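Local atomic coordinates of pertussis toxin-like subunit ArtA (Escherichia coli, PDB entry 4Z9D), a protein that probably acts as the ADP-ribosyltransferase subunit of a pertussis-like AB5 toxin, binding NAD to modify and inhibit trimeric G proteins. Residues V7-S12 with D21-H26; E59-A64 with L77-I82; N86-I91 with E123-E128. The protein carries 2 engineered substitutions. All coordinates share one frame; numbering follows the deposited sequence.

Interaction 1 (V7-S12 with D21-H26); sequences VYRVDS and DGFRSH. With NAD (nicotinamide-adenine-dinucleotide), chain F.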
# COMPACT_ATOMS: atom_id res chain seq x y z
N VAL A 7 -3.37 -7.73 3.51
CA VAL A 7 -3.55 -6.50 2.75
C VAL A 7 -3.16 -6.67 1.29
O VAL A 7 -2.54 -7.68 0.91
CB VAL A 7 -2.71 -5.33 3.35
CG1 VAL A 7 -3.12 -5.04 4.79
CG2 VAL A 7 -1.22 -5.66 3.30
N TYR A 8 -3.55 -5.71 0.47
CA TYR A 8 -3.18 -5.70 -0.94
C TYR A 8 -2.27 -4.54 -1.31
O TYR A 8 -2.38 -3.45 -0.75
CB TYR A 8 -4.40 -5.61 -1.84
CG TYR A 8 -5.40 -6.73 -1.72
CD1 TYR A 8 -5.18 -7.93 -2.36
CD2 TYR A 8 -6.58 -6.55 -1.01
CE1 TYR A 8 -6.12 -8.96 -2.29
CE2 TYR A 8 -7.51 -7.57 -0.92
CZ TYR A 8 -7.28 -8.77 -1.57
OH TYR A 8 -8.22 -9.77 -1.49
N ARG A 9 -1.43 -4.75 -2.32
CA ARG A 9 -0.67 -3.65 -2.90
C ARG A 9 -0.65 -3.77 -4.42
O ARG A 9 -0.38 -4.84 -4.95
CB ARG A 9 0.77 -3.60 -2.36
CG ARG A 9 1.64 -2.53 -3.05
CD ARG A 9 2.99 -2.27 -2.37
NE ARG A 9 3.82 -1.42 -3.23
CZ ARG A 9 3.68 -0.10 -3.35
NH1 ARG A 9 2.80 0.55 -2.61
NH2 ARG A 9 4.47 0.57 -4.20
N VAL A 10 -0.97 -2.67 -5.10
CA VAL A 10 -0.81 -2.60 -6.54
C VAL A 10 0.58 -2.04 -6.87
O VAL A 10 0.96 -0.99 -6.35
CB VAL A 10 -1.91 -1.72 -7.17
CG1 VAL A 10 -1.73 -1.65 -8.70
CG2 VAL A 10 -3.27 -2.30 -6.85
N ASP A 11 1.33 -2.74 -7.71
CA ASP A 11 2.70 -2.33 -8.06
C ASP A 11 3.04 -2.75 -9.49
O ASP A 11 2.52 -3.75 -9.99
CB ASP A 11 3.69 -2.95 -7.05
CG ASP A 11 5.03 -2.20 -7.00
OD1 ASP A 11 5.76 -2.21 -8.02
OD2 ASP A 11 5.35 -1.60 -5.94
N SER A 12 3.95 -2.03 -10.14
CA SER A 12 4.26 -2.35 -11.53
C SER A 12 5.33 -3.43 -11.67
O SER A 12 5.52 -4.00 -12.74
CB SER A 12 4.73 -1.09 -12.27
OG SER A 12 5.84 -0.50 -11.60
N ASP A 21 12.55 -10.24 -3.50
CA ASP A 21 13.06 -9.06 -2.79
C ASP A 21 12.09 -8.40 -1.82
O ASP A 21 12.51 -7.64 -0.95
CB ASP A 21 13.50 -8.01 -3.81
CG ASP A 21 14.62 -8.49 -4.70
OD1 ASP A 21 15.29 -9.46 -4.30
OD2 ASP A 21 14.81 -7.92 -5.79
N GLY A 22 10.80 -8.68 -1.97
CA GLY A 22 9.80 -7.97 -1.20
C GLY A 22 9.69 -6.53 -1.67
O GLY A 22 10.15 -6.19 -2.77
N PHE A 23 9.05 -5.69 -0.86
CA PHE A 23 8.95 -4.26 -1.15
C PHE A 23 9.86 -3.46 -0.25
O PHE A 23 10.05 -3.83 0.91
CB PHE A 23 7.50 -3.77 -0.99
CG PHE A 23 6.51 -4.43 -1.92
CD1 PHE A 23 6.43 -4.03 -3.25
CD2 PHE A 23 5.61 -5.38 -1.45
CE1 PHE A 23 5.50 -4.61 -4.11
CE2 PHE A 23 4.67 -5.95 -2.31
CZ PHE A 23 4.62 -5.57 -3.64
N ARG A 24 10.43 -2.37 -0.77
CA ARG A 24 11.20 -1.45 0.07
C ARG A 24 10.74 -0.02 -0.19
O ARG A 24 10.44 0.35 -1.32
CB ARG A 24 12.71 -1.60 -0.18
CG ARG A 24 13.57 -0.62 0.62
CD ARG A 24 15.04 -1.07 0.74
NE ARG A 24 15.19 -2.35 1.44
CZ ARG A 24 15.20 -2.50 2.77
NH1 ARG A 24 15.36 -3.71 3.28
NH2 ARG A 24 15.04 -1.47 3.58
N SER A 25 10.68 0.79 0.87
CA SER A 25 10.21 2.17 0.73
C SER A 25 11.22 2.98 -0.07
O SER A 25 12.36 2.56 -0.24
CB SER A 25 10.02 2.83 2.09
OG SER A 25 11.23 2.84 2.82
N HIS A 26 10.80 4.14 -0.56
CA HIS A 26 11.70 5.05 -1.27
C HIS A 26 12.81 5.57 -0.36
O HIS A 26 13.97 5.68 -0.77
CB HIS A 26 10.93 6.24 -1.85
CG HIS A 26 10.01 5.88 -2.97
ND1 HIS A 26 10.46 5.63 -4.24
CD2 HIS A 26 8.66 5.76 -3.01
CE1 HIS A 26 9.43 5.35 -5.02
NE2 HIS A 26 8.33 5.43 -4.30
PA NAD F . 4.90 4.21 -4.91
O1A NAD F . 5.15 3.37 -3.72
O2A NAD F . 5.83 5.33 -5.23
O5B NAD F . 4.76 3.21 -6.19
C5B NAD F . 4.61 3.64 -7.55
C4B NAD F . 5.64 2.87 -8.40
O4B NAD F . 7.00 3.30 -8.06
C3B NAD F . 5.62 1.42 -8.03
O3B NAD F . 4.49 0.80 -8.72
C2B NAD F . 6.92 1.00 -8.64
O2B NAD F . 6.82 1.16 -10.05
C1B NAD F . 7.84 2.11 -8.13
N9A NAD F . 8.41 2.00 -6.74
C8A NAD F . 7.88 2.12 -5.52
N7A NAD F . 8.86 1.97 -4.63
C5A NAD F . 10.01 1.78 -5.29
C6A NAD F . 11.27 1.58 -4.87
N6A NAD F . 11.48 1.56 -3.56
N1A NAD F . 12.29 1.40 -5.73
C2A NAD F . 12.01 1.43 -7.10
N3A NAD F . 10.69 1.63 -7.51
C4A NAD F . 9.72 1.81 -6.59
O3 NAD F . 3.45 4.84 -4.81
PN NAD F . 2.13 3.98 -4.40
O1N NAD F . 2.47 2.95 -3.38
O2N NAD F . 1.40 3.61 -5.64
O5D NAD F . 1.34 5.13 -3.64
C5D NAD F . 1.03 6.39 -4.26
C4D NAD F . -0.22 6.98 -3.62
O4D NAD F . -1.22 5.91 -3.68
C3D NAD F . -0.00 7.30 -2.12
O3D NAD F . -0.88 8.35 -1.70
C2D NAD F . -0.48 6.00 -1.52
O2D NAD F . -0.80 6.16 -0.12
C1D NAD F . -1.71 5.67 -2.35
N1N NAD F . -2.09 4.22 -2.15
C2N NAD F . -1.50 3.21 -2.95
C3N NAD F . -1.79 1.86 -2.76
C7N NAD F . -1.22 0.86 -3.58
O7N NAD F . -1.76 -0.37 -3.53
N7N NAD F . -0.21 1.20 -4.39
C4N NAD F . -2.69 1.51 -1.75
C5N NAD F . -3.27 2.49 -0.96
C6N NAD F . -2.98 3.84 -1.13

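Interaction 2 (E59-A64 with L77-I82); sequences ETYNIA and LYRYRI. With NAD (nicotinamide-adenine-dinucleotide), chain F.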
# COMPACT_ATOMS: atom_id res chain seq x y z
N GLU A 59 -10.95 -1.40 -3.68
CA GLU A 59 -10.05 -0.26 -3.84
C GLU A 59 -8.89 -0.54 -4.78
O GLU A 59 -8.45 0.37 -5.48
CB GLU A 59 -9.50 0.22 -2.49
CG GLU A 59 -10.52 1.02 -1.66
CD GLU A 59 -9.92 1.60 -0.38
OE1 GLU A 59 -8.72 1.37 -0.12
OE2 GLU A 59 -10.67 2.30 0.36
N THR A 60 -8.36 -1.76 -4.79
CA THR A 60 -7.21 -2.05 -5.66
C THR A 60 -7.53 -1.85 -7.15
O THR A 60 -6.69 -1.37 -7.90
CB THR A 60 -6.67 -3.48 -5.48
OG1 THR A 60 -7.65 -4.44 -5.90
CG2 THR A 60 -6.30 -3.71 -4.03
N TYR A 61 -8.72 -2.27 -7.58
CA TYR A 61 -9.10 -2.06 -8.98
C TYR A 61 -9.14 -0.58 -9.36
O TYR A 61 -8.77 -0.20 -10.49
CB TYR A 61 -10.46 -2.69 -9.27
CG TYR A 61 -10.43 -4.19 -9.24
CD1 TYR A 61 -9.84 -4.90 -10.28
CD2 TYR A 61 -10.96 -4.90 -8.18
CE1 TYR A 61 -9.80 -6.29 -10.27
CE2 TYR A 61 -10.92 -6.29 -8.15
CZ TYR A 61 -10.34 -6.97 -9.20
OH TYR A 61 -10.30 -8.34 -9.18
N ASN A 62 -9.59 0.25 -8.43
CA ASN A 62 -9.69 1.68 -8.67
C ASN A 62 -8.33 2.36 -8.70
O ASN A 62 -8.09 3.26 -9.49
CB ASN A 62 -10.58 2.33 -7.62
CG ASN A 62 -12.04 1.93 -7.77
OD1 ASN A 62 -12.49 1.55 -8.86
ND2 ASN A 62 -12.78 2.02 -6.67
N ILE A 63 -7.45 1.95 -7.79
CA ILE A 63 -6.06 2.40 -7.82
C ILE A 63 -5.39 2.02 -9.15
O ILE A 63 -4.70 2.83 -9.77
CB ILE A 63 -5.27 1.81 -6.63
CG1 ILE A 63 -5.77 2.42 -5.31
CG2 ILE A 63 -3.77 2.05 -6.78
CD1 ILE A 63 -5.27 1.66 -4.07
N ALA A 64 -5.59 0.78 -9.58
CA ALA A 64 -5.01 0.32 -10.83
C ALA A 64 -5.56 1.13 -12.02
O ALA A 64 -4.81 1.48 -12.94
CB ALA A 64 -5.28 -1.14 -11.04
N LEU A 77 0.52 -3.92 -14.33
CA LEU A 77 0.30 -3.76 -12.91
C LEU A 77 -0.08 -5.11 -12.34
O LEU A 77 -0.72 -5.92 -13.02
CB LEU A 77 -0.80 -2.74 -12.63
CG LEU A 77 -0.49 -1.30 -12.99
CD1 LEU A 77 -1.73 -0.44 -12.77
CD2 LEU A 77 0.66 -0.83 -12.13
N TYR A 78 0.32 -5.35 -11.11
CA TYR A 78 0.01 -6.57 -10.40
C TYR A 78 -0.66 -6.21 -9.08
O TYR A 78 -0.34 -5.18 -8.48
CB TYR A 78 1.28 -7.40 -10.13
CG TYR A 78 2.06 -7.77 -11.38
CD1 TYR A 78 1.94 -9.03 -11.94
CD2 TYR A 78 2.93 -6.86 -11.97
CE1 TYR A 78 2.66 -9.38 -13.06
CE2 TYR A 78 3.66 -7.20 -13.10
CZ TYR A 78 3.51 -8.46 -13.64
OH TYR A 78 4.23 -8.81 -14.77
N ARG A 79 -1.59 -7.04 -8.64
CA ARG A 79 -2.12 -6.93 -7.29
C ARG A 79 -1.47 -8.00 -6.44
O ARG A 79 -1.61 -9.18 -6.72
CB ARG A 79 -3.65 -7.10 -7.28
CG ARG A 79 -4.29 -6.87 -5.91
CD ARG A 79 -5.77 -7.15 -5.92
NE ARG A 79 -6.07 -8.56 -6.14
CZ ARG A 79 -6.68 -9.05 -7.22
NH1 ARG A 79 -7.09 -8.23 -8.18
NH2 ARG A 79 -6.91 -10.35 -7.32
N TYR A 80 -0.73 -7.59 -5.42
CA TYR A 80 -0.11 -8.52 -4.49
C TYR A 80 -0.96 -8.68 -3.24
O TYR A 80 -1.47 -7.70 -2.70
CB TYR A 80 1.30 -8.05 -4.12
CG TYR A 80 2.29 -8.14 -5.24
CD1 TYR A 80 3.05 -9.30 -5.42
CD2 TYR A 80 2.47 -7.09 -6.12
CE1 TYR A 80 3.96 -9.39 -6.45
CE2 TYR A 80 3.36 -7.18 -7.17
CZ TYR A 80 4.11 -8.33 -7.32
OH TYR A 80 5.01 -8.42 -8.35
N ARG A 81 -1.11 -9.92 -2.78
CA ARG A 81 -1.76 -10.15 -1.49
C ARG A 81 -0.68 -10.40 -0.46
O ARG A 81 0.23 -11.19 -0.69
CB ARG A 81 -2.72 -11.34 -1.53
CG ARG A 81 -3.62 -11.34 -0.31
CD ARG A 81 -4.38 -12.65 -0.12
NE ARG A 81 -5.06 -13.11 -1.32
CZ ARG A 81 -6.38 -13.21 -1.46
NH1 ARG A 81 -7.19 -12.85 -0.48
NH2 ARG A 81 -6.89 -13.67 -2.60
N ILE A 82 -0.79 -9.73 0.68
CA ILE A 82 0.31 -9.71 1.64
C ILE A 82 -0.15 -9.99 3.06
O ILE A 82 -1.13 -9.42 3.51
CB ILE A 82 1.02 -8.33 1.63
CG1 ILE A 82 1.40 -7.90 0.21
CG2 ILE A 82 2.26 -8.31 2.56
CD1 ILE A 82 1.74 -6.41 0.10
PA NAD F . 4.90 4.21 -4.91
O1A NAD F . 5.15 3.37 -3.72
O2A NAD F . 5.83 5.33 -5.23
O5B NAD F . 4.76 3.21 -6.19
C5B NAD F . 4.61 3.64 -7.55
C4B NAD F . 5.64 2.87 -8.40
O4B NAD F . 7.00 3.30 -8.06
C3B NAD F . 5.62 1.42 -8.03
O3B NAD F . 4.49 0.80 -8.72
C2B NAD F . 6.92 1.00 -8.64
O2B NAD F . 6.82 1.16 -10.05
C1B NAD F . 7.84 2.11 -8.13
N9A NAD F . 8.41 2.00 -6.74
C8A NAD F . 7.88 2.12 -5.52
N7A NAD F . 8.86 1.97 -4.63
C5A NAD F . 10.01 1.78 -5.29
C6A NAD F . 11.27 1.58 -4.87
N6A NAD F . 11.48 1.56 -3.56
N1A NAD F . 12.29 1.40 -5.73
C2A NAD F . 12.01 1.43 -7.10
N3A NAD F . 10.69 1.63 -7.51
C4A NAD F . 9.72 1.81 -6.59
O3 NAD F . 3.45 4.84 -4.81
PN NAD F . 2.13 3.98 -4.40
O1N NAD F . 2.47 2.95 -3.38
O2N NAD F . 1.40 3.61 -5.64
O5D NAD F . 1.34 5.13 -3.64
C5D NAD F . 1.03 6.39 -4.26
C4D NAD F . -0.22 6.98 -3.62
O4D NAD F . -1.22 5.91 -3.68
C3D NAD F . -0.00 7.30 -2.12
O3D NAD F . -0.88 8.35 -1.70
C2D NAD F . -0.48 6.00 -1.52
O2D NAD F . -0.80 6.16 -0.12
C1D NAD F . -1.71 5.67 -2.35
N1N NAD F . -2.09 4.22 -2.15
C2N NAD F . -1.50 3.21 -2.95
C3N NAD F . -1.79 1.86 -2.76
C7N NAD F . -1.22 0.86 -3.58
O7N NAD F . -1.76 -0.37 -3.53
N7N NAD F . -0.21 1.20 -4.39
C4N NAD F . -2.69 1.51 -1.75
C5N NAD F . -3.27 2.49 -0.96
C6N NAD F . -2.98 3.84 -1.13
O HOH W 1 -7.20 -5.38 -8.36

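Interaction 3 (N86-I91 with E123-E128); sequences NIFYPI and EHIPGE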
# COMPACT_ATOMS: atom_id res chain seq x y z
N ASN A 86 3.55 -6.72 12.47
CA ASN A 86 3.74 -5.51 13.28
C ASN A 86 4.50 -4.39 12.54
O ASN A 86 4.69 -3.30 13.07
CB ASN A 86 4.47 -5.84 14.59
CG ASN A 86 3.58 -6.58 15.59
OD1 ASN A 86 4.07 -7.01 16.63
ND2 ASN A 86 2.29 -6.71 15.29
N ILE A 87 4.93 -4.69 11.32
CA ILE A 87 5.55 -3.72 10.42
C ILE A 87 4.49 -2.80 9.81
O ILE A 87 4.79 -1.69 9.35
CB ILE A 87 6.30 -4.49 9.27
CG1 ILE A 87 7.36 -5.44 9.85
CG2 ILE A 87 6.90 -3.54 8.23
CD1 ILE A 87 8.01 -6.32 8.79
N PHE A 88 3.24 -3.25 9.87
CA PHE A 88 2.10 -2.59 9.23
C PHE A 88 1.30 -1.81 10.26
O PHE A 88 1.06 -2.30 11.37
CB PHE A 88 1.19 -3.61 8.54
CG PHE A 88 1.85 -4.34 7.39
CD1 PHE A 88 2.87 -5.25 7.62
CD2 PHE A 88 1.41 -4.14 6.08
CE1 PHE A 88 3.46 -5.95 6.58
CE2 PHE A 88 2.00 -4.83 5.03
CZ PHE A 88 3.03 -5.74 5.28
N TYR A 89 0.88 -0.61 9.89
CA TYR A 89 0.08 0.26 10.77
C TYR A 89 -1.15 0.77 10.04
O TYR A 89 -1.02 1.33 8.95
CB TYR A 89 0.89 1.48 11.23
CG TYR A 89 2.07 1.18 12.12
CD1 TYR A 89 3.28 0.73 11.59
CD2 TYR A 89 2.00 1.43 13.49
CE1 TYR A 89 4.37 0.48 12.42
CE2 TYR A 89 3.09 1.19 14.32
CZ TYR A 89 4.26 0.72 13.78
OH TYR A 89 5.34 0.48 14.60
N PRO A 90 -2.35 0.58 10.61
CA PRO A 90 -3.50 1.34 10.10
C PRO A 90 -3.24 2.83 10.34
O PRO A 90 -2.63 3.17 11.35
CB PRO A 90 -4.67 0.84 10.96
CG PRO A 90 -4.18 -0.44 11.59
CD PRO A 90 -2.70 -0.25 11.77
N ILE A 91 -3.69 3.71 9.45
CA ILE A 91 -3.27 5.10 9.58
C ILE A 91 -4.04 5.91 10.64
O ILE A 91 -3.55 6.92 11.12
CB ILE A 91 -3.38 5.85 8.22
CG1 ILE A 91 -4.81 5.90 7.71
CG2 ILE A 91 -2.46 5.22 7.18
CD1 ILE A 91 -4.95 6.70 6.44
N GLU A 123 9.34 0.92 5.99
CA GLU A 123 10.65 0.53 5.43
C GLU A 123 10.63 -0.67 4.47
O GLU A 123 11.10 -0.56 3.34
CB GLU A 123 11.68 0.25 6.55
CG GLU A 123 13.11 0.25 6.01
CD GLU A 123 14.18 -0.26 6.99
OE1 GLU A 123 14.09 0.01 8.21
OE2 GLU A 123 15.11 -0.95 6.52
N HIS A 124 10.12 -1.82 4.90
CA HIS A 124 10.35 -3.05 4.13
C HIS A 124 9.33 -4.12 4.43
O HIS A 124 9.11 -4.46 5.59
CB HIS A 124 11.77 -3.59 4.43
CG HIS A 124 12.08 -4.90 3.76
ND1 HIS A 124 11.98 -5.08 2.39
CD2 HIS A 124 12.48 -6.09 4.26
CE1 HIS A 124 12.31 -6.32 2.09
NE2 HIS A 124 12.61 -6.96 3.20
N ILE A 125 8.72 -4.66 3.39
CA ILE A 125 7.92 -5.88 3.47
C ILE A 125 8.71 -7.03 2.87
O ILE A 125 8.97 -7.03 1.68
CB ILE A 125 6.59 -5.74 2.70
CG1 ILE A 125 5.78 -4.55 3.24
CG2 ILE A 125 5.78 -7.05 2.74
CD1 ILE A 125 4.61 -4.16 2.31
N PRO A 126 9.06 -8.04 3.68
CA PRO A 126 9.79 -9.19 3.14
C PRO A 126 9.01 -9.98 2.06
O PRO A 126 7.78 -10.05 2.09
CB PRO A 126 10.02 -10.07 4.37
CG PRO A 126 9.88 -9.14 5.55
CD PRO A 126 8.87 -8.13 5.13
N GLY A 127 9.74 -10.58 1.13
CA GLY A 127 9.15 -11.46 0.14
C GLY A 127 8.35 -12.59 0.76
O GLY A 127 7.31 -12.99 0.23
N GLU A 128 8.82 -13.08 1.90
CA GLU A 128 8.17 -14.17 2.61
C GLU A 128 6.77 -13.82 3.13
O GLU A 128 5.99 -14.71 3.46
CB GLU A 128 9.07 -14.65 3.76
CG GLU A 128 10.17 -15.59 3.26
CD GLU A 128 11.20 -15.94 4.31
OE1 GLU A 128 11.85 -17.00 4.16
OE2 GLU A 128 11.37 -15.16 5.28

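Interaction 1 (V7-S12 with D21-H26)
One face of the Phe23 ring carries the Arg9 side chain: Arg9 CD sits 3.8 Å from the centroid of that ring and 8° off its normal, a well-centred CH-pi contact. The guanidinium stands steeply to the ring, their planes 79° apart, and meets NAD O1N at its own edge, near its plane. Strand 6-11, next to 77-83 in the four-stranded sheet, lines the NAD site of this ADP-ribosyltransferase-type fold: Val10 N donates to NAD O7N and NAD N7N to Val10 O, so one residue grips the carboxamide twice. With Arg9 CG anti to the backbone N and the chain extended to NE, the charged end passes across Phe23 to the pyrophosphate. Arg9 NH2 donates to NAD O1A at 2.9 Å; Arg9 NH1 bonds Ala52 O and NAD O1N, the latter so short that its exact length is doubtful. Arg9 NH2 also forms a salt bridge with Asp11 OD2, an atom shared with Arg13, which should hold the guanidinium's rotation. Asp11 OD2 lies 3.5 Å from Phe23 CE1. NAD N7A lies over one face of the His26 ring, offset toward the rim. The bond from His26 NE2 to NAD O2A measures 2.7 Å and is nearly straight, at 169°.

Interaction 2 (E59-A64 with L77-I82)
This is a buried helix-on-sheet contact, part apolar and part water-bridged, in which Thr60, Tyr61 and Ala64 of helix 57-68 meet Leu77 and Arg79 of strand 77-83. The short axes lie 9.9 Å apart at closest approach and run nearly antiparallel, at 155°. Thr60 and Ala64, one helical turn apart, both point their beta carbons at the strand, where they face Arg79 and Leu77, two residues apart and therefore on the same side of the sheet. At the apolar end, Leu77 CD1 packs 4.0 Å from Ala64 CB and 3.6 Å from the carbonyl Ala64 O. At the other, the Arg79 side chain crosses Thr60 at about a right angle, with Arg79 CD 3.3 Å from Thr60 OG1.

The sheet is the four-stranded antiparallel one of the ADP-ribosyltransferase fold, and helix 57-68 packs on it beside the nicotinamide: from the same helix, Ile63 CD1 touches NAD C4N at 3.5 Å.

Arg79 starts extended and bends at chi3 (67°), which swings its guanidinium past Thr60 toward Tyr61, the two flat groups 56° apart. One water bridges Thr60 and Arg79 and rests over the centre of one face of the Tyr61 ring. It donates to Thr60 OG1 at 2.7 Å and accepts from Arg79 NH1 at 2.9 Å, in the guanidinium plane. Thr60 OG1 is additionally bonded to Leu57 O within the helix. The carboxylate of Asp147, on strand 144-152, has a partner on each oxygen: Arg79 NH2 forms a salt bridge with OD1, and Tyr61 OH is hydrogen-bonded to OD2.

Interaction 3 (N86-I91 with E123-E128)
Apolar packing dominates between Phe88 and Ile125. The two side chains cross at about a right angle, and the far rim of the ring does the touching: Phe88 CZ lies 3.6 Å from Ile125 CG1 and 3.7 Å from Ile125 CD1. Ile125 CG1 is anti to the carbonyl carbon (chi1 -58°), which carries this branch over to the phenylalanine. Ile82 of strand 77-83 touches both residues, making the pair part of the buried interior. In a second, more peripheral apolar contact the side chains of Ile87 and Pro126 reach toward each other, Ile87 CD1 coming to 4.2 Å from Pro126 CD.

The remaining approach is of a methyl to a carbonyl: Ile87 CG2 comes within 3.6 Å of His124 O, the closest atoms of that pair. The contact joins strand 88-90, paired with 118-122, to strand 124-125, paired with 23-24. Polar partners lie in the adjoining strands: His124 ND1 bonds Phe23 O, and the Ile87 backbone bonds Val122.

No hydrogen bond spans the two segments, so their attachment rests on van der Waals packing and burial, 182 Å² between them, with directional bonding left to the neighbouring strands.

The three contacts come in series along the chain, each closing before the next opens. Interactions 1 and 2, with centres about 10 Å apart, share the four-stranded sheet: strands 6-11 and 77-83 are neighbours, bonded through Val7 O to Ile82 N and Arg9 O to Tyr80 N, and both contacts reach NAD. Interaction 3, its centre about 10 Å from that of interaction 1, is tied to it by the pairing of strands 23-24 and 124-125. Between the centres of interactions 2 and 3 lie about 16 Å, yet Ile82 touches both Phe88 and Ile125. The NAD-binding strand is therefore flanked by the helix packing of interaction 2 and linked, through strand 23-24, to the apolar packing of interaction 3.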